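Local coordinates for protein type II secretion ATPase XpsE (Xanthomonas campestris, PDB 2D28) that is a type II secretion ATPase, represented here by its N-terminal part, which includes an MshEN domain of the GspE_N-like clan, at residues H54-C58 / A111-D115; G63-V67 / L132-L136; E82-L86 / V122-L128. The protein carries 1 engineered substitution. All coordinates share one frame. Numbering follows the deposited sequence.

Contacts 1 and 2 form one continuous packing region, their centres about 8 Å apart: Ala55 O approaches Val134 CG1 (3.5 Å) and Leu66 CD2 (3.6 Å), and Pro113 CB lies 3.7 Å from Leu64 CD1. Their segments alternate along the chain: helix 51-62 packs on the loop 111-115, and the loop after it pairs with 132-136. Contact 3 is separate, its centre about 21 Å from that of contact 1 and about 19 Å from that of contact 2, but 111-115 leads into helix 116-126, whose end belongs to contact 3. A bound cacodylate ion, probably from the crystallisation liquor, has its nearest atoms about 3 Å from the side chain of Val83 in contact 3.

Contact 1 (H54-C58 / A111-D115); sequences HAETC and ADPYD
This is a buried helix-to-turn contact, in which one side of helix 51-62 packs on the loop between strand 105-110 and helix 116-126. Residues 54-58 are helical (Cys58 N to His54 O, 3.0 Å), so His54 and Cys58 lie one turn apart and both direct CB toward the loop. Opposite them, Asp112 to Asp115 form a type I beta turn closed by Asp115 N to Asp112 O (3.0 Å); Pro113 and Tyr114 occupy its corners, and Asp115 N-caps helix 116-126. The closest CA pair is Cys58 with Pro113, 6.8 Å. His54, chi1 t, donates from NE2 to Asp112 OD1 (2.8 Å, 157°), a His-carboxylate hydrogen bond; the same OD1 forms a salt bridge with Arg137. Tyr114, chi1 p, meets His54 rim to rim, with centroids 5.8 Å apart, planes at 38° and CE2 3.5 Å from His54 CE1. Cys58 SG sits at the edge of the Tyr114 ring, 3.8 Å from CD2, while Cys58 CB packs on Pro113 CG at 3.7 Å.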
# COMPACT_ATOMS: atom_id res chain seq x y z
N HIS A 54 -4.04 -4.30 8.27
CA HIS A 54 -3.01 -4.38 7.22
C HIS A 54 -2.23 -3.06 7.14
O HIS A 54 -0.98 -3.03 7.35
CB HIS A 54 -3.58 -4.80 5.87
CG HIS A 54 -2.54 -4.78 4.78
ND1 HIS A 54 -1.22 -4.50 5.04
CD2 HIS A 54 -2.60 -5.00 3.46
CE1 HIS A 54 -0.53 -4.53 3.92
NE2 HIS A 54 -1.35 -4.79 2.94
N ALA A 55 -2.94 -1.97 6.88
CA ALA A 55 -2.35 -0.62 6.81
C ALA A 55 -1.56 -0.28 8.07
O ALA A 55 -0.37 0.18 8.03
CB ALA A 55 -3.45 0.46 6.57
N GLU A 56 -2.21 -0.45 9.22
CA GLU A 56 -1.55 -0.18 10.48
C GLU A 56 -0.20 -0.81 10.71
O GLU A 56 0.80 -0.14 11.12
CB GLU A 56 -2.45 -0.66 11.64
CG GLU A 56 -1.91 -0.25 13.01
CD GLU A 56 -2.44 1.09 13.49
OE1 GLU A 56 -3.08 1.82 12.66
OE2 GLU A 56 -2.24 1.40 14.71
N THR A 57 -0.17 -2.11 10.42
CA THR A 57 0.99 -2.89 10.64
C THR A 57 2.10 -2.56 9.64
O THR A 57 3.27 -2.52 10.01
CB THR A 57 0.61 -4.37 10.61
OG1 THR A 57 -0.45 -4.52 11.57
CG2 THR A 57 1.79 -5.21 11.17
N CYS A 58 1.74 -2.41 8.35
CA CYS A 58 2.68 -1.93 7.34
C CYS A 58 3.34 -0.63 7.84
O CYS A 58 4.56 -0.49 7.82
CB CYS A 58 1.94 -1.67 6.03
SG CYS A 58 1.54 -3.15 5.15
N ALA A 111 -1.05 1.13 -0.69
CA ALA A 111 -1.64 0.05 0.15
C ALA A 111 -0.64 -0.95 0.68
O ALA A 111 -0.76 -1.43 1.85
CB ALA A 111 -2.83 -0.67 -0.55
N ASP A 112 0.34 -1.26 -0.19
CA ASP A 112 1.30 -2.32 0.03
C ASP A 112 2.73 -1.79 -0.03
O ASP A 112 3.49 -2.10 -0.93
CB ASP A 112 1.09 -3.46 -0.94
CG ASP A 112 -0.30 -4.07 -0.86
OD1 ASP A 112 -0.89 -4.21 0.25
OD2 ASP A 112 -0.86 -4.48 -1.89
N PRO A 113 3.14 -1.04 0.98
CA PRO A 113 4.48 -0.41 0.99
C PRO A 113 5.68 -1.32 1.17
O PRO A 113 6.80 -0.83 1.02
CB PRO A 113 4.37 0.60 2.11
CG PRO A 113 3.42 -0.03 3.05
CD PRO A 113 2.37 -0.67 2.18
N TYR A 114 5.45 -2.59 1.45
CA TYR A 114 6.45 -3.64 1.45
C TYR A 114 6.79 -4.17 0.04
O TYR A 114 7.67 -5.00 -0.08
CB TYR A 114 5.97 -4.81 2.30
CG TYR A 114 4.67 -5.39 1.87
CD1 TYR A 114 4.60 -6.36 0.89
CD2 TYR A 114 3.47 -4.93 2.44
CE1 TYR A 114 3.35 -6.88 0.50
CE2 TYR A 114 2.27 -5.39 2.07
CZ TYR A 114 2.20 -6.34 1.10
OH TYR A 114 0.95 -6.76 0.71
N ASP A 115 6.06 -3.73 -1.00
CA ASP A 115 6.18 -4.32 -2.34
C ASP A 115 7.21 -3.49 -3.13
O ASP A 115 6.87 -2.50 -3.77
CB ASP A 115 4.80 -4.37 -3.02
CG ASP A 115 4.84 -5.10 -4.33
OD1 ASP A 115 5.96 -5.25 -4.91
OD2 ASP A 115 3.76 -5.46 -4.82

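Contact 2 (G63-V67 / L132-L136); sequences GLPLV and LHVGL
Leu132 opens the segment within strand 130-134, its chi1/chi2 m/t side chain set sideways to 63-67. Leu64 CD2 reaches its CB at 4.0 Å, and Pro65 CG lies 3.5 Å from its carbonyl O. His133, chi1 m, places ring atom CD2 3.5 Å from Pro65 CG and CB 3.8 Å from Val67 CG2, so these two residues of 63-67 cover one flank of the strand. The His133 backbone is hydrogen-bonded to Leu108 and Ile110 of strand 105-110, while the next residue turns its polar atoms to the extended residues 64-67. Val134 N donates to Pro65 O (2.8 Å, 165°), and Val134 O accepts from Val67 N (2.9 Å, 165°). Bonds from one residue to both neighbours of Leu66 are the pattern of a parallel beta bridge, here a single one, with CA atoms of Leu66 and Val134 4.8 Å apart and segment directions 48° apart. The loop after helix 51-62 is thus laid along the edge of the mixed sheet beyond strand 130-134. Val134, chi1 t, has the largest covered surface in the contact: CG2 touches Leu64 CB (3.7 Å), CB touches Leu66 CD2 (3.9 Å), and O receives a CA-H...O contact from Leu66 CA (3.4 Å). Gly135 CA passes 3.8 Å from Val67 O. At Leu136, the N-cap position of helix 137-147, water 1 links backbone N (3.0 Å) and Val67 O (2.6 Å).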
# COMPACT_ATOMS: atom_id res chain seq x y z
N GLY A 63 7.82 2.28 9.52
CA GLY A 63 8.00 3.62 10.04
C GLY A 63 7.40 4.70 9.17
O GLY A 63 7.85 5.82 9.17
N LEU A 64 6.35 4.36 8.41
CA LEU A 64 5.81 5.28 7.44
C LEU A 64 4.55 5.89 8.03
O LEU A 64 3.82 5.24 8.80
CB LEU A 64 5.41 4.52 6.15
CG LEU A 64 6.58 4.09 5.24
CD1 LEU A 64 6.08 3.11 4.23
CD2 LEU A 64 7.34 5.23 4.62
N PRO A 65 4.24 7.09 7.57
CA PRO A 65 3.01 7.75 7.99
C PRO A 65 1.77 7.10 7.39
O PRO A 65 1.81 6.52 6.33
CB PRO A 65 3.18 9.17 7.46
CG PRO A 65 3.99 8.95 6.18
CD PRO A 65 4.98 7.90 6.60
N LEU A 66 0.67 7.27 8.09
CA LEU A 66 -0.64 6.80 7.70
C LEU A 66 -1.47 8.03 7.29
O LEU A 66 -1.39 9.07 7.94
CB LEU A 66 -1.34 6.09 8.86
CG LEU A 66 -0.78 4.75 9.28
CD1 LEU A 66 -1.12 4.42 10.72
CD2 LEU A 66 -1.31 3.68 8.39
N VAL A 67 -2.19 7.91 6.16
CA VAL A 67 -2.99 9.00 5.62
C VAL A 67 -4.38 8.43 5.35
O VAL A 67 -4.55 7.28 4.94
CB VAL A 67 -2.37 9.61 4.35
CG1 VAL A 67 -3.41 10.39 3.49
CG2 VAL A 67 -1.19 10.46 4.68
N LEU A 132 6.35 8.02 0.64
CA LEU A 132 5.32 7.03 0.78
C LEU A 132 4.41 7.30 1.97
O LEU A 132 4.87 7.61 3.04
CB LEU A 132 5.92 5.64 0.92
CG LEU A 132 6.74 5.17 -0.31
CD1 LEU A 132 7.35 3.80 -0.00
CD2 LEU A 132 5.83 5.21 -1.54
N HIS A 133 3.10 7.17 1.75
CA HIS A 133 2.11 7.29 2.80
C HIS A 133 1.17 6.11 2.74
O HIS A 133 0.63 5.79 1.65
CB HIS A 133 1.29 8.55 2.56
CG HIS A 133 2.09 9.82 2.49
ND1 HIS A 133 2.35 10.47 1.31
CD2 HIS A 133 2.58 10.62 3.46
CE1 HIS A 133 3.06 11.56 1.56
NE2 HIS A 133 3.26 11.64 2.86
N VAL A 134 1.01 5.40 3.84
CA VAL A 134 0.21 4.18 3.83
C VAL A 134 -1.29 4.59 3.95
O VAL A 134 -1.69 5.48 4.73
CB VAL A 134 0.60 3.21 4.97
CG1 VAL A 134 -0.18 1.87 4.92
CG2 VAL A 134 2.16 3.03 5.07
N GLY A 135 -2.09 3.95 3.15
CA GLY A 135 -3.55 4.12 3.17
C GLY A 135 -4.26 2.78 3.06
O GLY A 135 -3.73 1.75 2.61
N LEU A 136 -5.48 2.76 3.59
CA LEU A 136 -6.32 1.61 3.56
C LEU A 136 -6.68 1.41 2.03
O LEU A 136 -6.89 2.37 1.24
CB LEU A 136 -7.60 1.79 4.41
CG LEU A 136 -7.55 1.41 5.92
CD1 LEU A 136 -6.67 2.40 6.69
CD2 LEU A 136 -9.01 1.46 6.43
O HOH W 1 -6.24 5.34 4.89

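Contact 3 (E82-L86 / V122-L128); sequences EVQGL and VRLATGL
Thr126, Leu86 and Ala125 carry the largest buried areas where the irregular segment 82-86 crosses the C-terminal end of helix 116-126. The closest CA pairs are Gly85 with Ala125, 4.7 Å, and Gln84 with Thr126, 5.1 Å. Thr126 is the last helical residue. With chi1 p, its OG1 donates back to Val122 O (2.7 Å) and accepts from Leu128 N (3.2 Å, 162°), the second bond defining an ST turn as the chain leaves the helix through Gly127, whose phi is positive (64°). With the hydroxyl turned back to its own chain, the methyl CG2 faces the loop and packs on Val83 CG1 (4.0 Å) and Leu86 CG (3.9 Å). Thr126 CA also makes a CA-H...O contact with Gln84 O at 3.4 Å. Leu86, in the m/t rotamer, brings CD2 to 4.1 Å from Ala125 CB and CD1 to 4.3 Å from Val122 CG1; Leu91 of helix 88-94 and Pro98 of strand 96-102 also touch it. Ala125 points its methyl toward the loop, with CB 3.6 Å from Gly85 O. The backbones approach so tightly that a CB on Gly85 (phi 91°) would fall 2.4 Å from Ala125 O, a clash. Direct hydrogen bonding between the segments is absent, and water supplies the polar link: water 2 joins Glu82 OE1 (2.7 Å), Gln84 N (2.8 Å) and Thr126 O (2.9 Å), and water 3 joins Glu82 OE1 (3.2 Å) to Thr126 O (2.8 Å).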
# COMPACT_ATOMS: atom_id res chain seq x y z
N GLU A 82 4.07 17.41 -13.60
CA GLU A 82 3.26 16.47 -14.37
C GLU A 82 2.46 15.44 -13.55
O GLU A 82 1.54 15.81 -12.71
CB GLU A 82 4.23 15.71 -15.28
CG GLU A 82 5.22 14.80 -14.55
CD GLU A 82 6.67 14.98 -14.98
OE1 GLU A 82 7.57 14.50 -14.22
OE2 GLU A 82 6.91 15.57 -16.08
N VAL A 83 2.62 14.21 -14.05
CA VAL A 83 3.16 12.96 -13.41
C VAL A 83 3.11 11.94 -14.57
O VAL A 83 2.05 11.69 -15.10
CB VAL A 83 2.43 12.40 -12.19
CG1 VAL A 83 2.83 10.94 -11.96
CG2 VAL A 83 2.79 13.20 -10.99
N GLN A 84 4.25 11.41 -14.98
CA GLN A 84 4.35 10.52 -16.14
C GLN A 84 4.45 9.09 -15.75
O GLN A 84 5.00 8.75 -14.71
CB GLN A 84 5.68 10.71 -16.93
CG GLN A 84 6.10 12.10 -17.20
CD GLN A 84 5.13 12.89 -18.06
OE1 GLN A 84 3.90 12.72 -17.95
NE2 GLN A 84 5.67 13.80 -18.90
N GLY A 85 4.02 8.24 -16.66
CA GLY A 85 4.42 6.86 -16.67
C GLY A 85 3.50 5.99 -15.90
O GLY A 85 3.71 4.81 -15.93
N LEU A 86 2.46 6.54 -15.26
CA LEU A 86 1.49 5.76 -14.49
C LEU A 86 0.13 5.82 -15.15
O LEU A 86 -0.51 6.86 -15.18
CB LEU A 86 1.35 6.29 -13.03
CG LEU A 86 2.66 6.37 -12.20
CD1 LEU A 86 2.38 6.71 -10.77
CD2 LEU A 86 3.46 5.06 -12.30
N VAL A 122 7.32 2.48 -9.84
CA VAL A 122 6.85 3.85 -9.78
C VAL A 122 8.04 4.79 -9.87
O VAL A 122 8.01 5.82 -10.63
CB VAL A 122 5.98 4.07 -8.50
CG1 VAL A 122 5.67 5.49 -8.33
CG2 VAL A 122 4.71 3.25 -8.63
N ARG A 123 9.10 4.44 -9.18
CA ARG A 123 10.31 5.29 -9.14
C ARG A 123 10.84 5.44 -10.58
O ARG A 123 11.17 6.57 -11.06
CB ARG A 123 11.41 4.66 -8.22
CG ARG A 123 11.21 4.76 -6.73
CD ARG A 123 12.15 3.98 -5.90
NE ARG A 123 13.51 4.43 -6.15
CZ ARG A 123 14.59 3.67 -6.29
NH1 ARG A 123 14.59 2.37 -6.14
NH2 ARG A 123 15.73 4.28 -6.62
N LEU A 124 10.90 4.31 -11.30
CA LEU A 124 11.47 4.30 -12.66
C LEU A 124 10.55 5.02 -13.66
O LEU A 124 11.02 5.81 -14.52
CB LEU A 124 11.71 2.87 -13.15
CG LEU A 124 12.37 2.75 -14.56
CD1 LEU A 124 13.80 3.43 -14.58
CD2 LEU A 124 12.53 1.29 -14.98
N ALA A 125 9.25 4.76 -13.54
CA ALA A 125 8.30 5.31 -14.52
C ALA A 125 8.14 6.81 -14.35
O ALA A 125 7.98 7.54 -15.37
CB ALA A 125 6.95 4.63 -14.43
N THR A 126 8.17 7.32 -13.11
CA THR A 126 7.92 8.76 -12.90
C THR A 126 9.20 9.53 -12.98
O THR A 126 9.21 10.72 -13.34
CB THR A 126 7.25 9.06 -11.52
OG1 THR A 126 8.08 8.51 -10.46
CG2 THR A 126 5.87 8.38 -11.36
N GLY A 127 10.29 8.87 -12.66
CA GLY A 127 11.55 9.55 -12.48
C GLY A 127 11.59 10.54 -11.33
O GLY A 127 12.48 11.37 -11.28
N LEU A 128 10.66 10.42 -10.38
CA LEU A 128 10.55 11.34 -9.23
C LEU A 128 10.90 10.65 -7.94
O LEU A 128 10.62 9.45 -7.76
CB LEU A 128 9.13 11.92 -9.08
CG LEU A 128 8.76 12.88 -10.22
CD1 LEU A 128 7.31 13.25 -10.19
CD2 LEU A 128 9.62 14.20 -10.24
O HOH W 2 6.66 12.02 -13.76
O HOH W 3 10.47 13.12 -14.02